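Local coordinates for possible membrane-associated serine protease (Mycobacterium tuberculosis, PDB 3K6Y), which is a serine protease of the S1C family, probably required for the bacterium's resistance to acid and oxidative stress, at residues E41-S49 against E59-V70. Sequence-based numbering, arbitrary orientation.
Sequences EPSVVKIRS and EGTGFVISPDRV
Lys46 and Arg48 both carry CG anti to the backbone N, Lys46 extended throughout and Arg48 as far as NE, while Glu59 swings CG anti to its own carbonyl carbon (chi1 -72°) and reaches across to them. The result is a salt-bridge network centred on one oxygen: Glu59 OE2 accepts from Arg48 NH1 at 2.8 Å and from Lys46 NZ at 3.1 Å, the two donors approaching from opposite faces of the carboxylate. Arg48 lies alongside Glu59, pointing the same way; guanidinium and carboxylate planes 72° apart rule out a flat two-pronged pairing, and the angle of 132° at the hydrogen shows that the NH1 bond is bent. Lys46 NZ also donates to Gly139 O.

Behind this charged end, strands 44-49 and 59-64 pair antiparallel. Val45 and Gly62 exchange two backbone hydrogen bonds, as do Ile47 and Gly60; Ile47 N to Gly60 O (2.9 Å) is almost straight at the hydrogen, and Val64 N to Ser43 O extends the ladder. On the face bearing Lys46, Val44 CG1 meets Thr61 CG2 at 3.5 Å; Thr61 OG1 is held by Gly181 O and Tyr136 N. On the other face, the bare backbone of Gly62 makes room for Ile47, whose CD1 lies over it, 3.7 Å from Gly62 N. Val70, beyond the corner at Ile65, closes over this side, its CG1 3.8 Å from Val45 CG2.

These strands form a hairpin in the N-terminal barrel of a chymotrypsin-like double-barrel fold, with Gly60 near the predicted catalytic Ser183 and His75. Strand 82-87 flanks segment 41-49, placing Val85 against Val45 and Val83 against Ile47, while Leu108 of strand 105-109 also packs on Ile47 and strand 69-72 continues the barrel beside strand 56-66.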
loop_
_atom_site.group_PDB
_atom_site.type_symbol
_atom_site.label_atom_id
_atom_site.label_comp_id
_atom_site.label_asym_id
_atom_site.label_seq_id
_atom_site.Cartn_x
_atom_site.Cartn_y
_atom_site.Cartn_z
ATOM N N GLU A 41 -6.597 4.114 30.749
ATOM C CA GLU A 41 -5.392 3.341 30.429
ATOM C C GLU A 41 -5.609 1.907 29.928
ATOM O O GLU A 41 -4.975 1.526 28.950
ATOM C CB GLU A 41 -4.415 3.339 31.626
ATOM C CG GLU A 41 -3.188 2.453 31.384
ATOM C CD GLU A 41 -2.187 2.403 32.510
ATOM O OE1 GLU A 41 -1.125 1.788 32.289
ATOM O OE2 GLU A 41 -2.470 2.954 33.591
ATOM N N PRO A 42 -6.501 1.108 30.557
ATOM C CA PRO A 42 -6.607 -0.279 30.088
ATOM C C PRO A 42 -7.006 -0.405 28.620
ATOM O O PRO A 42 -6.669 -1.405 27.982
ATOM C CB PRO A 42 -7.687 -0.886 31.000
ATOM C CG PRO A 42 -7.590 -0.052 32.265
ATOM C CD PRO A 42 -7.356 1.348 31.743
ATOM N N SER A 43 -7.729 0.587 28.110
ATOM C CA SER A 43 -8.217 0.549 26.734
ATOM C C SER A 43 -7.272 1.201 25.722
ATOM O O SER A 43 -7.607 1.284 24.543
ATOM C CB SER A 43 -9.568 1.234 26.670
ATOM O OG SER A 43 -10.473 0.594 27.565
ATOM N N VAL A 44 -6.118 1.674 26.198
ATOM C CA VAL A 44 -5.100 2.284 25.345
ATOM C C VAL A 44 -3.970 1.287 25.245
ATOM O O VAL A 44 -3.401 0.898 26.272
ATOM C CB VAL A 44 -4.615 3.611 25.926
ATOM C CG1 VAL A 44 -3.593 4.226 25.002
ATOM C CG2 VAL A 44 -5.775 4.585 26.141
ATOM N N VAL A 45 -3.694 0.838 24.023
ATOM C CA VAL A 45 -2.832 -0.309 23.816
ATOM C C VAL A 45 -1.560 0.080 23.074
ATOM O O VAL A 45 -1.535 1.072 22.348
ATOM C CB VAL A 45 -3.588 -1.444 23.062
ATOM C CG1 VAL A 45 -4.776 -1.928 23.869
ATOM C CG2 VAL A 45 -4.056 -0.991 21.659
ATOM N N LYS A 46 -0.517 -0.724 23.245
ATOM C CA LYS A 46 0.728 -0.501 22.519
ATOM C C LYS A 46 0.692 -1.357 21.260
ATOM O O LYS A 46 0.215 -2.488 21.291
ATOM C CB LYS A 46 1.903 -0.882 23.421
ATOM C CG LYS A 46 3.259 -0.625 22.757
ATOM C CD LYS A 46 4.453 -1.181 23.522
ATOM C CE LYS A 46 5.567 -1.442 22.531
ATOM N NZ LYS A 46 6.723 -2.159 23.138
ATOM N N ILE A 47 1.177 -0.791 20.155
ATOM C CA ILE A 47 1.233 -1.532 18.894
ATOM C C ILE A 47 2.693 -1.685 18.489
ATOM O O ILE A 47 3.446 -0.738 18.510
ATOM C CB ILE A 47 0.432 -0.817 17.810
ATOM C CG1 ILE A 47 -0.997 -0.618 18.376
ATOM C CG2 ILE A 47 0.407 -1.654 16.530
ATOM C CD1 ILE A 47 -2.045 -0.094 17.485
ATOM N N ARG A 48 3.074 -2.901 18.162
ATOM C CA ARG A 48 4.418 -3.165 17.642
ATOM C C ARG A 48 4.275 -3.878 16.311
ATOM O O ARG A 48 3.646 -4.935 16.225
ATOM C CB ARG A 48 5.198 -4.053 18.611
ATOM C CG ARG A 48 6.627 -4.296 18.228
ATOM C CD ARG A 48 7.335 -4.970 19.406
ATOM N NE ARG A 48 8.608 -5.552 18.988
ATOM C CZ ARG A 48 9.798 -5.118 19.379
ATOM N NH1 ARG A 48 9.894 -4.101 20.233
ATOM N NH2 ARG A 48 10.888 -5.719 18.925
ATOM N N SER A 49 4.888 -3.312 15.280
ATOM C CA SER A 49 4.748 -3.829 13.912
ATOM C C SER A 49 6.120 -4.144 13.350
ATOM O O SER A 49 6.997 -3.269 13.283
ATOM C CB SER A 49 4.027 -2.820 13.033
ATOM O OG SER A 49 2.760 -2.467 13.620
ATOM N N GLU A 59 6.704 1.212 16.378
ATOM C CA GLU A 59 5.924 1.164 17.612
ATOM C C GLU A 59 5.051 2.388 17.722
ATOM O O GLU A 59 5.492 3.497 17.429
ATOM C CB GLU A 59 6.839 0.991 18.832
ATOM C CG GLU A 59 7.426 -0.418 18.885
ATOM C CD GLU A 59 8.450 -0.663 19.986
ATOM O OE1 GLU A 59 9.303 0.211 20.239
ATOM O OE2 GLU A 59 8.440 -1.779 20.554
ATOM N N GLY A 60 3.800 2.185 18.124
ATOM C CA GLY A 60 2.924 3.297 18.372
ATOM C C GLY A 60 1.869 2.896 19.364
ATOM O O GLY A 60 2.075 2.004 20.170
ATOM N N THR A 61 0.745 3.593 19.284
ATOM C CA THR A 61 -0.348 3.418 20.228
ATOM C C THR A 61 -1.628 3.164 19.449
ATOM O O THR A 61 -1.731 3.531 18.288
ATOM C CB THR A 61 -0.489 4.696 21.078
ATOM O OG1 THR A 61 0.762 4.972 21.705
ATOM C CG2 THR A 61 -1.528 4.570 22.155
ATOM N N GLY A 62 -2.604 2.529 20.094
ATOM C CA GLY A 62 -3.954 2.443 19.557
ATOM C C GLY A 62 -4.932 2.459 20.704
ATOM O O GLY A 62 -4.543 2.525 21.875
ATOM N N PHE A 63 -6.210 2.340 20.382
ATOM C CA PHE A 63 -7.193 2.275 21.455
ATOM C C PHE A 63 -8.384 1.443 21.006
ATOM O O PHE A 63 -8.679 1.337 19.810
ATOM C CB PHE A 63 -7.609 3.682 21.954
ATOM C CG PHE A 63 -8.162 4.563 20.875
ATOM C CD1 PHE A 63 -9.539 4.724 20.705
ATOM C CD2 PHE A 63 -7.305 5.237 19.998
ATOM C CE1 PHE A 63 -10.043 5.521 19.681
ATOM C CE2 PHE A 63 -7.796 6.026 18.981
ATOM C CZ PHE A 63 -9.168 6.184 18.820
ATOM N N VAL A 64 -9.062 0.857 21.985
ATOM C CA VAL A 64 -10.192 -0.010 21.700
ATOM C C VAL A 64 -11.401 0.836 21.298
ATOM O O VAL A 64 -11.830 1.731 22.038
ATOM C CB VAL A 64 -10.519 -0.894 22.905
ATOM C CG1 VAL A 64 -11.640 -1.852 22.557
ATOM C CG2 VAL A 64 -9.290 -1.664 23.361
ATOM N N ILE A 65 -11.947 0.550 20.114
ATOM C CA ILE A 65 -13.129 1.275 19.623
ATOM C C ILE A 65 -14.419 0.461 19.699
ATOM O O ILE A 65 -15.507 1.024 19.628
ATOM C CB ILE A 65 -12.918 1.787 18.185
ATOM C CG1 ILE A 65 -12.426 0.676 17.237
ATOM C CG2 ILE A 65 -11.985 2.996 18.204
ATOM C CD1 ILE A 65 -12.511 1.024 15.758
ATOM N N SER A 66 -14.290 -0.850 19.827
ATOM C CA SER A 66 -15.437 -1.753 19.940
ATOM C C SER A 66 -14.782 -3.070 20.399
ATOM O O SER A 66 -13.583 -3.258 20.217
ATOM C CB SER A 66 -16.115 -1.880 18.582
ATOM O OG SER A 66 -17.392 -2.496 18.680
ATOM N N PRO A 67 -15.546 -4.010 20.988
ATOM C CA PRO A 67 -14.853 -5.250 21.399
ATOM C C PRO A 67 -14.006 -5.878 20.277
ATOM O O PRO A 67 -14.477 -5.986 19.129
ATOM C CB PRO A 67 -16.011 -6.154 21.848
ATOM C CG PRO A 67 -17.019 -5.134 22.393
ATOM C CD PRO A 67 -16.959 -3.973 21.414
ATOM N N ASP A 68 -12.761 -6.225 20.594
ATOM C CA ASP A 68 -11.891 -6.873 19.615
ATOM C C ASP A 68 -11.564 -6.005 18.403
ATOM O O ASP A 68 -11.153 -6.533 17.359
ATOM C CB ASP A 68 -12.411 -8.243 19.203
ATOM C CG ASP A 68 -12.420 -9.237 20.336
ATOM O OD1 ASP A 68 -12.012 -8.909 21.461
ATOM O OD2 ASP A 68 -12.806 -10.389 20.049
ATOM N N ARG A 69 -11.672 -4.677 18.549
ATOM C CA ARG A 69 -11.333 -3.746 17.462
ATOM C C ARG A 69 -10.542 -2.578 18.016
ATOM O O ARG A 69 -10.948 -1.939 18.987
ATOM C CB ARG A 69 -12.597 -3.217 16.762
ATOM C CG ARG A 69 -13.391 -4.244 15.960
ATOM C CD ARG A 69 -12.605 -4.622 14.713
ATOM N NE ARG A 69 -13.282 -5.548 13.805
ATOM C CZ ARG A 69 -13.251 -6.869 13.928
ATOM N NH1 ARG A 69 -12.681 -7.429 14.996
ATOM N NH2 ARG A 69 -13.823 -7.616 12.993
ATOM N N VAL A 70 -9.393 -2.318 17.390
ATOM C CA VAL A 70 -8.479 -1.275 17.825
ATOM C C VAL A 70 -8.254 -0.283 16.672
ATOM O O VAL A 70 -8.032 -0.699 15.524
ATOM C CB VAL A 70 -7.144 -1.899 18.255
ATOM C CG1 VAL A 70 -6.035 -0.855 18.393
ATOM C CG2 VAL A 70 -7.325 -2.608 19.577
HETATM O O HOH W 1 9.076 -1.465 23.117
#